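Local coordinates for L-lactate dehydrogenase (Trichomonas vaginalis, PDB 5A1T), which probably interconverts L-lactate and pyruvate, or malate and oxaloacetate as in related malate dehydrogenases, using the NAD cofactor couple, at residues L8-A13 against A75-I80; L85-P90 against S105-N110; N130-N135 against F151-M156. All coordinates share one frame; numbering follows the deposited sequence.

Interaction 1 of 3, residues L8-A13 against A75-I80; sequences LITGAA and AAFKDI. With NAI (1,4-dihydronicotinamide adenine dinucleotide), chain C.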
loop_
_atom_site.group_PDB
_atom_site.type_symbol
_atom_site.label_atom_id
_atom_site.label_comp_id
_atom_site.label_asym_id
_atom_site.label_seq_id
_atom_site.Cartn_x
_atom_site.Cartn_y
_atom_site.Cartn_z
ATOM N N LEU A 8 4.395 -13.881 -9.303
ATOM C CA LEU A 8 2.990 -14.232 -9.482
ATOM C C LEU A 8 2.163 -13.823 -8.269
ATOM O O LEU A 8 2.620 -13.917 -7.129
ATOM C CB LEU A 8 2.840 -15.736 -9.732
ATOM C CG LEU A 8 1.421 -16.319 -9.677
ATOM C CD1 LEU A 8 0.524 -15.727 -10.754
ATOM C CD2 LEU A 8 1.465 -17.830 -9.804
ATOM N N ILE A 9 0.946 -13.357 -8.533
ATOM C CA ILE A 9 -0.028 -13.071 -7.487
ATOM C C ILE A 9 -1.396 -13.584 -7.924
ATOM O O ILE A 9 -2.018 -13.012 -8.820
ATOM C CB ILE A 9 -0.124 -11.561 -7.178
ATOM C CG1 ILE A 9 1.260 -10.981 -6.875
ATOM C CG2 ILE A 9 -1.075 -11.320 -6.004
ATOM C CD1 ILE A 9 1.283 -9.468 -6.749
ATOM N N THR A 10 -1.855 -14.668 -7.306
ATOM C CA THR A 10 -3.185 -15.192 -7.588
ATOM C C THR A 10 -4.194 -14.457 -6.718
ATOM O O THR A 10 -3.872 -14.042 -5.606
ATOM C CB THR A 10 -3.282 -16.708 -7.332
ATOM O OG1 THR A 10 -3.248 -16.965 -5.923
ATOM C CG2 THR A 10 -2.138 -17.445 -8.015
ATOM N N GLY A 11 -5.412 -14.293 -7.224
ATOM C CA GLY A 11 -6.415 -13.500 -6.539
ATOM C C GLY A 11 -5.987 -12.048 -6.482
ATOM O O GLY A 11 -6.226 -11.351 -5.495
ATOM N N ALA A 12 -5.350 -11.595 -7.557
ATOM C CA ALA A 12 -4.761 -10.262 -7.609
ATOM C C ALA A 12 -5.808 -9.154 -7.559
ATOM O O ALA A 12 -5.525 -8.052 -7.088
ATOM C CB ALA A 12 -3.921 -10.119 -8.865
ATOM N N ALA A 13 -7.012 -9.440 -8.045
ATOM C CA ALA A 13 -8.053 -8.420 -8.141
ATOM C C ALA A 13 -8.687 -8.105 -6.787
ATOM O O ALA A 13 -9.418 -7.125 -6.655
ATOM C CB ALA A 13 -9.126 -8.855 -9.132
ATOM N N ALA A 75 -0.277 -18.576 -18.634
ATOM C CA ALA A 75 0.253 -17.223 -18.751
ATOM C C ALA A 75 0.657 -16.673 -17.387
ATOM O O ALA A 75 1.554 -15.836 -17.285
ATOM C CB ALA A 75 -0.772 -16.310 -19.404
ATOM N N ALA A 76 -0.005 -17.157 -16.341
ATOM C CA ALA A 76 0.229 -16.665 -14.988
ATOM C C ALA A 76 1.425 -17.347 -14.328
ATOM O O ALA A 76 2.188 -16.707 -13.605
ATOM C CB ALA A 76 -1.020 -16.863 -14.140
ATOM N N PHE A 77 1.590 -18.642 -14.587
ATOM C CA PHE A 77 2.565 -19.455 -13.862
ATOM C C PHE A 77 3.884 -19.669 -14.606
ATOM O O PHE A 77 4.846 -20.172 -14.025
ATOM C CB PHE A 77 1.955 -20.821 -13.528
ATOM C CG PHE A 77 0.970 -20.785 -12.391
ATOM C CD1 PHE A 77 -0.370 -20.524 -12.623
ATOM C CD2 PHE A 77 1.387 -21.011 -11.090
ATOM C CE1 PHE A 77 -1.276 -20.492 -11.583
ATOM C CE2 PHE A 77 0.483 -20.980 -10.044
ATOM C CZ PHE A 77 -0.850 -20.718 -10.291
ATOM N N LYS A 78 3.939 -19.291 -15.880
ATOM C CA LYS A 78 5.101 -19.611 -16.708
ATOM C C LYS A 78 6.391 -18.949 -16.228
ATOM O O LYS A 78 6.496 -17.724 -16.184
ATOM C CB LYS A 78 4.847 -19.221 -18.165
ATOM C CG LYS A 78 6.032 -19.524 -19.068
ATOM C CD LYS A 78 5.607 -19.932 -20.470
ATOM C CE LYS A 78 6.738 -20.644 -21.201
ATOM N NZ LYS A 78 7.084 -21.955 -20.569
ATOM N N ASP A 79 7.365 -19.785 -15.877
ATOM C CA ASP A 79 8.714 -19.344 -15.520
ATOM C C ASP A 79 8.732 -18.262 -14.442
ATOM O O ASP A 79 9.540 -17.335 -14.500
ATOM C CB ASP A 79 9.447 -18.841 -16.767
ATOM C CG ASP A 79 9.579 -19.911 -17.835
ATOM O OD1 ASP A 79 9.468 -21.108 -17.496
ATOM O OD2 ASP A 79 9.798 -19.557 -19.012
ATOM N N ILE A 80 7.847 -18.382 -13.459
ATOM C CA ILE A 80 7.820 -17.434 -12.351
ATOM C C ILE A 80 8.910 -17.770 -11.334
ATOM O O ILE A 80 9.291 -18.932 -11.179
ATOM C CB ILE A 80 6.447 -17.416 -11.651
ATOM C CG1 ILE A 80 6.095 -18.805 -11.102
ATOM C CG2 ILE A 80 5.377 -16.926 -12.623
ATOM C CD1 ILE A 80 4.853 -18.827 -10.235
HETATM P PA NAI C . -10.907 -10.928 -1.705
HETATM O O1A NAI C . -12.203 -11.704 -1.739
HETATM O O2A NAI C . -10.922 -9.427 -1.859
HETATM O O5B NAI C . -9.931 -11.516 -2.845
HETATM C C5B NAI C . -9.899 -12.897 -3.200
HETATM C C4B NAI C . -9.631 -12.987 -4.698
HETATM O O4B NAI C . -9.379 -14.332 -5.120
HETATM C C3B NAI C . -10.824 -12.487 -5.505
HETATM O O3B NAI C . -10.421 -11.375 -6.312
HETATM C C2B NAI C . -11.255 -13.668 -6.354
HETATM O O2B NAI C . -11.685 -13.286 -7.664
HETATM C C1B NAI C . -9.988 -14.505 -6.404
HETATM N N9A NAI C . -10.228 -15.929 -6.753
HETATM C C8A NAI C . -11.235 -16.724 -6.342
HETATM N N7A NAI C . -11.118 -17.964 -6.890
HETATM C C5A NAI C . -10.022 -17.965 -7.671
HETATM C C6A NAI C . -9.315 -18.933 -8.537
HETATM N N6A NAI C . -9.765 -20.200 -8.690
HETATM N N1A NAI C . -8.199 -18.514 -9.173
HETATM C C2A NAI C . -7.722 -17.263 -9.043
HETATM N N3A NAI C . -8.318 -16.337 -8.273
HETATM C C4A NAI C . -9.446 -16.618 -7.582
HETATM O O3 NAI C . -10.135 -11.290 -0.340
HETATM P PN NAI C . -8.847 -10.678 0.403
HETATM O O1N NAI C . -9.327 -9.743 1.488
HETATM O O2N NAI C . -7.883 -10.176 -0.650
HETATM O O5D NAI C . -8.234 -11.988 1.107
HETATM C C5D NAI C . -8.012 -13.162 0.328
HETATM C C4D NAI C . -7.611 -14.320 1.229
HETATM O O4D NAI C . -6.591 -13.909 2.143
HETATM C C3D NAI C . -8.779 -14.818 2.070
HETATM O O3D NAI C . -8.882 -16.239 1.940
HETATM C C2D NAI C . -8.431 -14.442 3.494
HETATM O O2D NAI C . -8.921 -15.383 4.454
HETATM C C1D NAI C . -6.907 -14.410 3.445
HETATM N N1N NAI C . -6.246 -13.615 4.496
HETATM C C2N NAI C . -5.106 -14.103 4.998
HETATM C C3N NAI C . -4.382 -13.452 5.987
HETATM C C7N NAI C . -3.094 -13.984 6.575
HETATM O O7N NAI C . -2.484 -13.487 7.506
HETATM N N7N NAI C . -2.529 -15.085 6.059
HETATM C C4N NAI C . -4.882 -12.141 6.522
HETATM C C5N NAI C . -6.123 -11.707 5.911
HETATM C C6N NAI C . -6.744 -12.449 4.920
#
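Leu8, on the first strand of the Rossmann fold that binds NAD, packs its isobutyl group against Ala76, Phe77 and Ile80, where helix 73-77 ends and a type II turn from Phe77 to Ile80 leads toward strand 82-85. The side chains that meet are almost all apolar; no hydrogen bond spans the two segments, and the five residues that touch are all buried.

The chief interaction is a CH-pi contact. Leu8 CD2 sits over one face of the Phe77 ring, 3.6 Å from its centroid and 24° off the normal, displaced toward the rim. That displacement brings Leu8 CD2 to 3.3 Å from Phe77 CE2, a close fit. With CG opposite the backbone N (chi1 169°), the Leu8 side chain extends toward the helix and its two methyls diverge, CD2 to the Phe77 ring and CD1 to Ala76.

Most of the remaining van der Waals contacts come from Leu8. Its CD1 turns to the helix, 3.9 Å from Ala76 CB and 3.4 Å from the carbonyl Ala76 O. Ile80 comes in alongside CD2, its own CD1 lying 3.6 Å from Leu8 CD2 and also near Leu8 CB. Thr10 adds a marginal touch of CG2 on Phe77 CZ, while its OG1 is engaged by the backbone N of Ala87. The other surroundings of Phe77 include Thr111, Leu115 and Trp118 of helix 101-118, with Tyr114 meeting it ring to ring.

Beyond Thr10 the strand gives way to the glycine-rich dinucleotide-binding loop, where Ala13 N bonds to Asp41 OD2. The backbone of Gly11 turns through a positive phi of 65° beside the adenosine ribose, and Gly11 CA, which carries no side chain, lies 3.4 Å from NAI O4B.

Interaction 2 of 3, residues L85-P90 against S105-N110; sequences LVASMP and SVIFKN. With NAI (1,4-dihydronicotinamide adenine dinucleotide), chain C.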
loop_
_atom_site.group_PDB
_atom_site.type_symbol
_atom_site.label_atom_id
_atom_site.label_comp_id
_atom_site.label_asym_id
_atom_site.label_seq_id
_atom_site.Cartn_x
_atom_site.Cartn_y
_atom_site.Cartn_z
ATOM N N LEU A 85 0.128 -16.642 -3.211
ATOM C CA LEU A 85 -1.182 -17.249 -3.424
ATOM C C LEU A 85 -2.228 -16.615 -2.514
ATOM O O LEU A 85 -2.314 -16.938 -1.329
ATOM C CB LEU A 85 -1.121 -18.759 -3.195
ATOM C CG LEU A 85 -0.031 -19.514 -3.963
ATOM C CD1 LEU A 85 -0.293 -21.012 -3.904
ATOM C CD2 LEU A 85 0.073 -19.045 -5.412
ATOM N N VAL A 86 -3.022 -15.714 -3.086
ATOM C CA VAL A 86 -4.010 -14.948 -2.332
ATOM C C VAL A 86 -5.431 -15.310 -2.759
ATOM O O VAL A 86 -6.403 -14.869 -2.145
ATOM C CB VAL A 86 -3.794 -13.425 -2.521
ATOM C CG1 VAL A 86 -4.448 -12.646 -1.406
ATOM C CG2 VAL A 86 -2.316 -13.098 -2.571
ATOM N N ALA A 87 -5.544 -16.116 -3.811
ATOM C CA ALA A 87 -6.841 -16.510 -4.354
ATOM C C ALA A 87 -7.737 -17.125 -3.282
ATOM O O ALA A 87 -7.282 -17.921 -2.461
ATOM C CB ALA A 87 -6.650 -17.485 -5.505
ATOM N N SER A 88 -9.011 -16.746 -3.290
ATOM C CA SER A 88 -9.961 -17.237 -2.300
ATOM C C SER A 88 -11.385 -16.813 -2.624
ATOM O O SER A 88 -11.609 -15.777 -3.253
ATOM C CB SER A 88 -9.589 -16.730 -0.903
ATOM O OG SER A 88 -10.556 -17.120 0.060
ATOM N N MET A 89 -12.342 -17.621 -2.184
ATOM C CA MET A 89 -13.742 -17.231 -2.215
ATOM C C MET A 89 -14.027 -16.406 -0.964
ATOM O O MET A 89 -13.224 -16.403 -0.030
ATOM C CB MET A 89 -14.650 -18.460 -2.283
ATOM C CG MET A 89 -14.375 -19.363 -3.474
ATOM S SD MET A 89 -14.391 -18.482 -5.048
ATOM C CE MET A 89 -16.082 -17.893 -5.099
ATOM N N PRO A 90 -15.161 -15.690 -0.942
ATOM C CA PRO A 90 -15.470 -14.839 0.213
ATOM C C PRO A 90 -15.626 -15.619 1.519
ATOM O O PRO A 90 -16.183 -16.719 1.523
ATOM C CB PRO A 90 -16.798 -14.182 -0.178
ATOM C CG PRO A 90 -16.849 -14.263 -1.664
ATOM C CD PRO A 90 -16.154 -15.537 -2.020
ATOM N N SER A 105 -10.392 -25.457 -1.537
ATOM C CA SER A 105 -9.531 -26.632 -1.661
ATOM C C SER A 105 -9.169 -26.941 -3.115
ATOM O O SER A 105 -8.001 -27.183 -3.428
ATOM C CB SER A 105 -10.198 -27.854 -1.025
ATOM O OG SER A 105 -10.170 -27.780 0.390
ATOM N N VAL A 106 -10.164 -26.932 -3.995
ATOM C CA VAL A 106 -9.942 -27.240 -5.406
ATOM C C VAL A 106 -9.016 -26.214 -6.049
ATOM O O VAL A 106 -8.187 -26.558 -6.889
ATOM C CB VAL A 106 -11.270 -27.286 -6.193
ATOM C CG1 VAL A 106 -11.018 -27.559 -7.680
ATOM C CG2 VAL A 106 -12.185 -28.346 -5.619
ATOM N N ILE A 107 -9.169 -24.955 -5.652
ATOM C CA ILE A 107 -8.356 -23.877 -6.200
ATOM C C ILE A 107 -6.873 -24.185 -6.021
ATOM O O ILE A 107 -6.086 -24.054 -6.955
ATOM C CB ILE A 107 -8.681 -22.524 -5.532
ATOM C CG1 ILE A 107 -10.157 -22.176 -5.747
ATOM C CG2 ILE A 107 -7.775 -21.416 -6.085
ATOM C CD1 ILE A 107 -10.608 -20.899 -5.066
ATOM N N PHE A 108 -6.502 -24.610 -4.818
ATOM C CA PHE A 108 -5.102 -24.847 -4.501
ATOM C C PHE A 108 -4.649 -26.232 -4.945
ATOM O O PHE A 108 -3.451 -26.484 -5.068
ATOM C CB PHE A 108 -4.866 -24.644 -3.006
ATOM C CG PHE A 108 -4.912 -23.203 -2.596
ATOM C CD1 PHE A 108 -3.767 -22.427 -2.627
ATOM C CD2 PHE A 108 -6.105 -22.615 -2.215
ATOM C CE1 PHE A 108 -3.807 -21.097 -2.266
ATOM C CE2 PHE A 108 -6.152 -21.285 -1.854
ATOM C CZ PHE A 108 -5.002 -20.524 -1.880
ATOM N N LYS A 109 -5.603 -27.122 -5.197
ATOM C CA LYS A 109 -5.291 -28.402 -5.817
ATOM C C LYS A 109 -4.799 -28.145 -7.234
ATOM O O LYS A 109 -3.767 -28.671 -7.653
ATOM C CB LYS A 109 -6.514 -29.325 -5.824
ATOM C CG LYS A 109 -6.323 -30.625 -6.606
ATOM C CD LYS A 109 -7.439 -30.844 -7.618
ATOM C CE LYS A 109 -6.993 -31.749 -8.753
ATOM N NZ LYS A 109 -8.050 -31.880 -9.795
ATOM N N ASN A 110 -5.548 -27.328 -7.967
ATOM C CA ASN A 110 -5.182 -26.963 -9.328
ATOM C C ASN A 110 -3.913 -26.119 -9.361
ATOM O O ASN A 110 -3.074 -26.282 -10.248
ATOM C CB ASN A 110 -6.327 -26.203 -9.999
ATOM C CG ASN A 110 -7.576 -27.047 -10.148
ATOM O OD1 ASN A 110 -7.500 -28.259 -10.346
ATOM N ND2 ASN A 110 -8.735 -26.409 -10.055
HETATM P PA NAI C . -10.907 -10.928 -1.705
HETATM O O1A NAI C . -12.203 -11.704 -1.739
HETATM O O2A NAI C . -10.922 -9.427 -1.859
HETATM O O5B NAI C . -9.931 -11.516 -2.845
HETATM C C5B NAI C . -9.899 -12.897 -3.200
HETATM C C4B NAI C . -9.631 -12.987 -4.698
HETATM O O4B NAI C . -9.379 -14.332 -5.120
HETATM C C3B NAI C . -10.824 -12.487 -5.505
HETATM O O3B NAI C . -10.421 -11.375 -6.312
HETATM C C2B NAI C . -11.255 -13.668 -6.354
HETATM O O2B NAI C . -11.685 -13.286 -7.664
HETATM C C1B NAI C . -9.988 -14.505 -6.404
HETATM N N9A NAI C . -10.228 -15.929 -6.753
HETATM C C8A NAI C . -11.235 -16.724 -6.342
HETATM N N7A NAI C . -11.118 -17.964 -6.890
HETATM C C5A NAI C . -10.022 -17.965 -7.671
HETATM C C6A NAI C . -9.315 -18.933 -8.537
HETATM N N6A NAI C . -9.765 -20.200 -8.690
HETATM N N1A NAI C . -8.199 -18.514 -9.173
HETATM C C2A NAI C . -7.722 -17.263 -9.043
HETATM N N3A NAI C . -8.318 -16.337 -8.273
HETATM C C4A NAI C . -9.446 -16.618 -7.582
HETATM O O3 NAI C . -10.135 -11.290 -0.340
HETATM P PN NAI C . -8.847 -10.678 0.403
HETATM O O1N NAI C . -9.327 -9.743 1.488
HETATM O O2N NAI C . -7.883 -10.176 -0.650
HETATM O O5D NAI C . -8.234 -11.988 1.107
HETATM C C5D NAI C . -8.012 -13.162 0.328
HETATM C C4D NAI C . -7.611 -14.320 1.229
HETATM O O4D NAI C . -6.591 -13.909 2.143
HETATM C C3D NAI C . -8.779 -14.818 2.070
HETATM O O3D NAI C . -8.882 -16.239 1.940
HETATM C C2D NAI C . -8.431 -14.442 3.494
HETATM O O2D NAI C . -8.921 -15.383 4.454
HETATM C C1D NAI C . -6.907 -14.410 3.445
HETATM N N1N NAI C . -6.246 -13.615 4.496
HETATM C C2N NAI C . -5.106 -14.103 4.998
HETATM C C3N NAI C . -4.382 -13.452 5.987
HETATM C C7N NAI C . -3.094 -13.984 6.575
HETATM O O7N NAI C . -2.484 -13.487 7.506
HETATM N N7N NAI C . -2.529 -15.085 6.059
HETATM C C4N NAI C . -4.882 -12.141 6.522
HETATM C C5N NAI C . -6.123 -11.707 5.911
HETATM C C6N NAI C . -6.744 -12.449 4.920
#
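This is a buried apolar contact between the loop that leaves strand 82-85 and helix 101-118 of the Rossmann fold, with Leu85 and Ala87 set against Phe108 and Ile107. It forms one wall of the adenosine pocket.

Two side-chain pairs carry it. Leu85 CB meets the edge of the Phe108 ring near its plane, at 3.7 Å from CE1, and the two side chains run past each other in opposite directions. Two residues on from Leu85, Ala87 CB stands 4.1 Å from Ile107 CG2. Between these pairs the carbonyl Ala87 O lies 3.5 Å from Phe108 CZ; this buried oxygen has no hydrogen-bond partner in the model.

The same two residues, Ala87 and Ile107, also meet the cofactor. Ala87 CB is 3.4 Å from NAI N3A and Ile107 CD1 is 3.5 Å from NAI N7A, both on the same face of the adenine. Met89 SD lies beside N7A and C8A, close to the plane of the base.

Polar contacts to the riboses come from Ser88, a residue known to bind NADH. Its backbone N donates to NAI O4B over 3.1 Å at 157°. With chi1 at 176°, OG swings opposite that N, accepts a bond from NAI O3D at 2.7 Å, and donates to Met89 O at 2.8 Å, in the carbonyl plane on a lone pair (131° at the oxygen). Asn104 ND2 also donates to OG; with two donors and one acceptor round it, the hydroxyl's rotation is probably fixed. Asn104 OD1 takes Met89 N.

Around the contact, Val127 of strand 124-127 touches both Leu85 and Phe108, helix 132-141 reaches Phe108 through Asn135 and Ile138, and helix 307-333 packs on Ser105 and Val106 of helix 101-118.

Interaction 3 of 3, residues N130-N135 against F151-M156; sequences NPDNTN and FSSLSM. With NAI (1,4-dihydronicotinamide adenine dinucleotide), chain C.
Asn133 presents its amide to Ser153 OG, which is about equally far from CG and ND2 of Asn133 (both 3.6 Å) and from its OD1 (3.7 Å), placing the hydroxyl above the amide plane. The two belong to the beta-alpha-beta unit of strand 124-127, helix 132-141 and strand 151-154, and the contact joins the first turn of that helix to the second strand of the unit. The amide is held from outside: Asn133 OD1 accepts from His186 N, the backbone of the predicted proton acceptor, and Asn133 ND2 donates to Val284 O.

No clear direct hydrogen bond crosses the segments. Asp132 lies against the strand, its carbonyl O 3.6 Å from Ser153 CB. With chi1 at 63° its CG lies between the backbone N and C, and OD1 takes a weak bond from Asn133 N.

Just before the helix, where the peptide between Asn130 and Pro131 is cis, Asn130 N donates to NAI O3D over 3.1 Å at 153°. Leu154 CD2 touches the nicotinamide amide at NAI N7N.

The polar ends are bridged by one water bonded to four side chains. It donates to Asp132 OD2 at 3.2 Å and Asn133 OD1 at 3.0 Å, and accepts from Ser153 OG and Ser155 OG, each 2.6 Å from the water oxygen.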
loop_
_atom_site.group_PDB
_atom_site.type_symbol
_atom_site.label_atom_id
_atom_site.label_comp_id
_atom_site.label_asym_id
_atom_site.label_seq_id
_atom_site.Cartn_x
_atom_site.Cartn_y
_atom_site.Cartn_z
ATOM N N ASN A 130 -6.751 -18.201 2.944
ATOM C CA ASN A 130 -7.134 -19.076 4.047
ATOM C C ASN A 130 -8.018 -20.244 3.613
ATOM O O ASN A 130 -8.809 -20.108 2.678
ATOM C CB ASN A 130 -7.864 -18.281 5.129
ATOM C CG ASN A 130 -6.958 -17.308 5.855
ATOM O OD1 ASN A 130 -7.260 -16.118 5.957
ATOM N ND2 ASN A 130 -5.844 -17.810 6.370
ATOM N N PRO A 131 -7.890 -21.400 4.290
ATOM C CA PRO A 131 -6.919 -21.702 5.351
ATOM C C PRO A 131 -5.526 -21.929 4.768
ATOM O O PRO A 131 -5.325 -22.911 4.059
ATOM C CB PRO A 131 -7.477 -22.978 5.981
ATOM C CG PRO A 131 -8.214 -23.639 4.881
ATOM C CD PRO A 131 -8.796 -22.538 4.045
ATOM N N ASP A 132 -4.582 -21.039 5.062
ATOM C CA ASP A 132 -3.335 -20.994 4.303
ATOM C C ASP A 132 -2.385 -22.139 4.639
ATOM O O ASP A 132 -1.707 -22.652 3.749
ATOM C CB ASP A 132 -2.635 -19.646 4.509
ATOM C CG ASP A 132 -2.225 -19.404 5.946
ATOM O OD1 ASP A 132 -2.781 -20.055 6.852
ATOM O OD2 ASP A 132 -1.345 -18.545 6.162
ATOM N N ASN A 133 -2.332 -22.543 5.904
ATOM C CA ASN A 133 -1.543 -23.713 6.274
ATOM C C ASN A 133 -2.023 -24.930 5.496
ATOM O O ASN A 133 -1.224 -25.673 4.929
ATOM C CB ASN A 133 -1.626 -23.989 7.776
ATOM C CG ASN A 133 -0.880 -22.964 8.602
ATOM O OD1 ASN A 133 -1.278 -21.802 8.679
ATOM N ND2 ASN A 133 0.202 -23.395 9.239
ATOM N N THR A 134 -3.338 -25.117 5.457
ATOM C CA THR A 134 -3.926 -26.247 4.751
ATOM C C THR A 134 -3.791 -26.065 3.243
ATOM O O THR A 134 -3.324 -26.964 2.551
ATOM C CB THR A 134 -5.408 -26.432 5.123
ATOM O OG1 THR A 134 -5.516 -26.666 6.532
ATOM C CG2 THR A 134 -6.022 -27.614 4.376
ATOM N N ASN A 135 -4.192 -24.903 2.740
ATOM C CA ASN A 135 -4.079 -24.608 1.314
ATOM C C ASN A 135 -2.657 -24.814 0.804
ATOM O O ASN A 135 -2.449 -25.198 -0.346
ATOM C CB ASN A 135 -4.530 -23.174 1.024
ATOM C CG ASN A 135 -6.043 -23.023 1.028
ATOM O OD1 ASN A 135 -6.776 -23.976 0.763
ATOM N ND2 ASN A 135 -6.516 -21.817 1.320
ATOM N N PHE A 151 7.445 -24.406 -0.820
ATOM C CA PHE A 151 6.172 -23.936 -0.273
ATOM C C PHE A 151 6.273 -23.479 1.180
ATOM O O PHE A 151 7.004 -24.062 1.979
ATOM C CB PHE A 151 5.119 -25.039 -0.384
ATOM C CG PHE A 151 4.771 -25.406 -1.798
ATOM C CD1 PHE A 151 5.540 -26.320 -2.500
ATOM C CD2 PHE A 151 3.676 -24.837 -2.425
ATOM C CE1 PHE A 151 5.222 -26.658 -3.799
ATOM C CE2 PHE A 151 3.352 -25.173 -3.724
ATOM C CZ PHE A 151 4.127 -26.084 -4.412
ATOM N N SER A 152 5.522 -22.430 1.504
ATOM C CA SER A 152 5.386 -21.959 2.876
ATOM C C SER A 152 4.085 -21.172 3.013
ATOM O O SER A 152 3.538 -20.703 2.015
ATOM C CB SER A 152 6.583 -21.095 3.279
ATOM O OG SER A 152 6.640 -19.912 2.506
ATOM N N SER A 153 3.589 -21.040 4.241
ATOM C CA SER A 153 2.363 -20.284 4.505
ATOM C C SER A 153 2.638 -19.126 5.459
ATOM O O SER A 153 3.606 -19.153 6.218
ATOM C CB SER A 153 1.277 -21.197 5.080
ATOM O OG SER A 153 1.638 -21.689 6.358
ATOM N N LEU A 154 1.772 -18.119 5.421
ATOM C CA LEU A 154 2.010 -16.873 6.142
ATOM C C LEU A 154 1.488 -16.911 7.575
ATOM O O LEU A 154 0.295 -17.101 7.807
ATOM C CB LEU A 154 1.367 -15.703 5.395
ATOM C CG LEU A 154 1.699 -14.306 5.927
ATOM C CD1 LEU A 154 3.179 -13.997 5.752
ATOM C CD2 LEU A 154 0.844 -13.249 5.236
ATOM N N SER A 155 2.397 -16.722 8.528
ATOM C CA SER A 155 2.044 -16.634 9.942
ATOM C C SER A 155 2.645 -15.382 10.577
ATOM O O SER A 155 2.454 -15.129 11.764
ATOM C CB SER A 155 2.520 -17.877 10.696
ATOM O OG SER A 155 1.725 -19.003 10.380
ATOM N N MET A 156 3.373 -14.603 9.783
ATOM C CA MET A 156 4.079 -13.439 10.301
ATOM C C MET A 156 3.146 -12.307 10.726
ATOM O O MET A 156 3.552 -11.414 11.471
ATOM C CB MET A 156 5.071 -12.922 9.258
ATOM C CG MET A 156 6.447 -13.552 9.366
ATOM S SD MET A 156 7.225 -13.240 10.964
ATOM C CE MET A 156 7.402 -11.457 10.923
HETATM P PA NAI C . -10.907 -10.928 -1.705
HETATM O O1A NAI C . -12.203 -11.704 -1.739
HETATM O O2A NAI C . -10.922 -9.427 -1.859
HETATM O O5B NAI C . -9.931 -11.516 -2.845
HETATM C C5B NAI C . -9.899 -12.897 -3.200
HETATM C C4B NAI C . -9.631 -12.987 -4.698
HETATM O O4B NAI C . -9.379 -14.332 -5.120
HETATM C C3B NAI C . -10.824 -12.487 -5.505
HETATM O O3B NAI C . -10.421 -11.375 -6.312
HETATM C C2B NAI C . -11.255 -13.668 -6.354
HETATM O O2B NAI C . -11.685 -13.286 -7.664
HETATM C C1B NAI C . -9.988 -14.505 -6.404
HETATM N N9A NAI C . -10.228 -15.929 -6.753
HETATM C C8A NAI C . -11.235 -16.724 -6.342
HETATM N N7A NAI C . -11.118 -17.964 -6.890
HETATM C C5A NAI C . -10.022 -17.965 -7.671
HETATM C C6A NAI C . -9.315 -18.933 -8.537
HETATM N N6A NAI C . -9.765 -20.200 -8.690
HETATM N N1A NAI C . -8.199 -18.514 -9.173
HETATM C C2A NAI C . -7.722 -17.263 -9.043
HETATM N N3A NAI C . -8.318 -16.337 -8.273
HETATM C C4A NAI C . -9.446 -16.618 -7.582
HETATM O O3 NAI C . -10.135 -11.290 -0.340
HETATM P PN NAI C . -8.847 -10.678 0.403
HETATM O O1N NAI C . -9.327 -9.743 1.488
HETATM O O2N NAI C . -7.883 -10.176 -0.650
HETATM O O5D NAI C . -8.234 -11.988 1.107
HETATM C C5D NAI C . -8.012 -13.162 0.328
HETATM C C4D NAI C . -7.611 -14.320 1.229
HETATM O O4D NAI C . -6.591 -13.909 2.143
HETATM C C3D NAI C . -8.779 -14.818 2.070
HETATM O O3D NAI C . -8.882 -16.239 1.940
HETATM C C2D NAI C . -8.431 -14.442 3.494
HETATM O O2D NAI C . -8.921 -15.383 4.454
HETATM C C1D NAI C . -6.907 -14.410 3.445
HETATM N N1N NAI C . -6.246 -13.615 4.496
HETATM C C2N NAI C . -5.106 -14.103 4.998
HETATM C C3N NAI C . -4.382 -13.452 5.987
HETATM C C7N NAI C . -3.094 -13.984 6.575
HETATM O O7N NAI C . -2.484 -13.487 7.506
HETATM N N7N NAI C . -2.529 -15.085 6.059
HETATM C C4N NAI C . -4.882 -12.141 6.522
HETATM C C5N NAI C . -6.123 -11.707 5.911
HETATM C C6N NAI C . -6.744 -12.449 4.920
HETATM O O HOH W 1 0.906 -19.891 8.073
#

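In the fold
The three contacts follow the cofactor through the NAD-binding domain, and each touches NAI. Interactions 1 and 2, with centres 13 Å apart, adjoin at the adenosine end, where Thr10 OG1 lies 3.1 Å from Val86 N and 3.2 Å from Ala87 N, both probable hydrogen bonds, the one to Val86 weak. Interactions 2 and 3, 12 Å apart between centres, meet where Phe108 CE2 packs 3.2 Å from Asn135 ND2. Interactions 1 and 3 do not touch, their nearest atoms being about 8 Å apart, but reach the same sheet. Interaction 3 lies toward the nicotinamide: the Asp132 side chain is about 7 Å from the bound oxamate, against about 12 Å for that of Phe108.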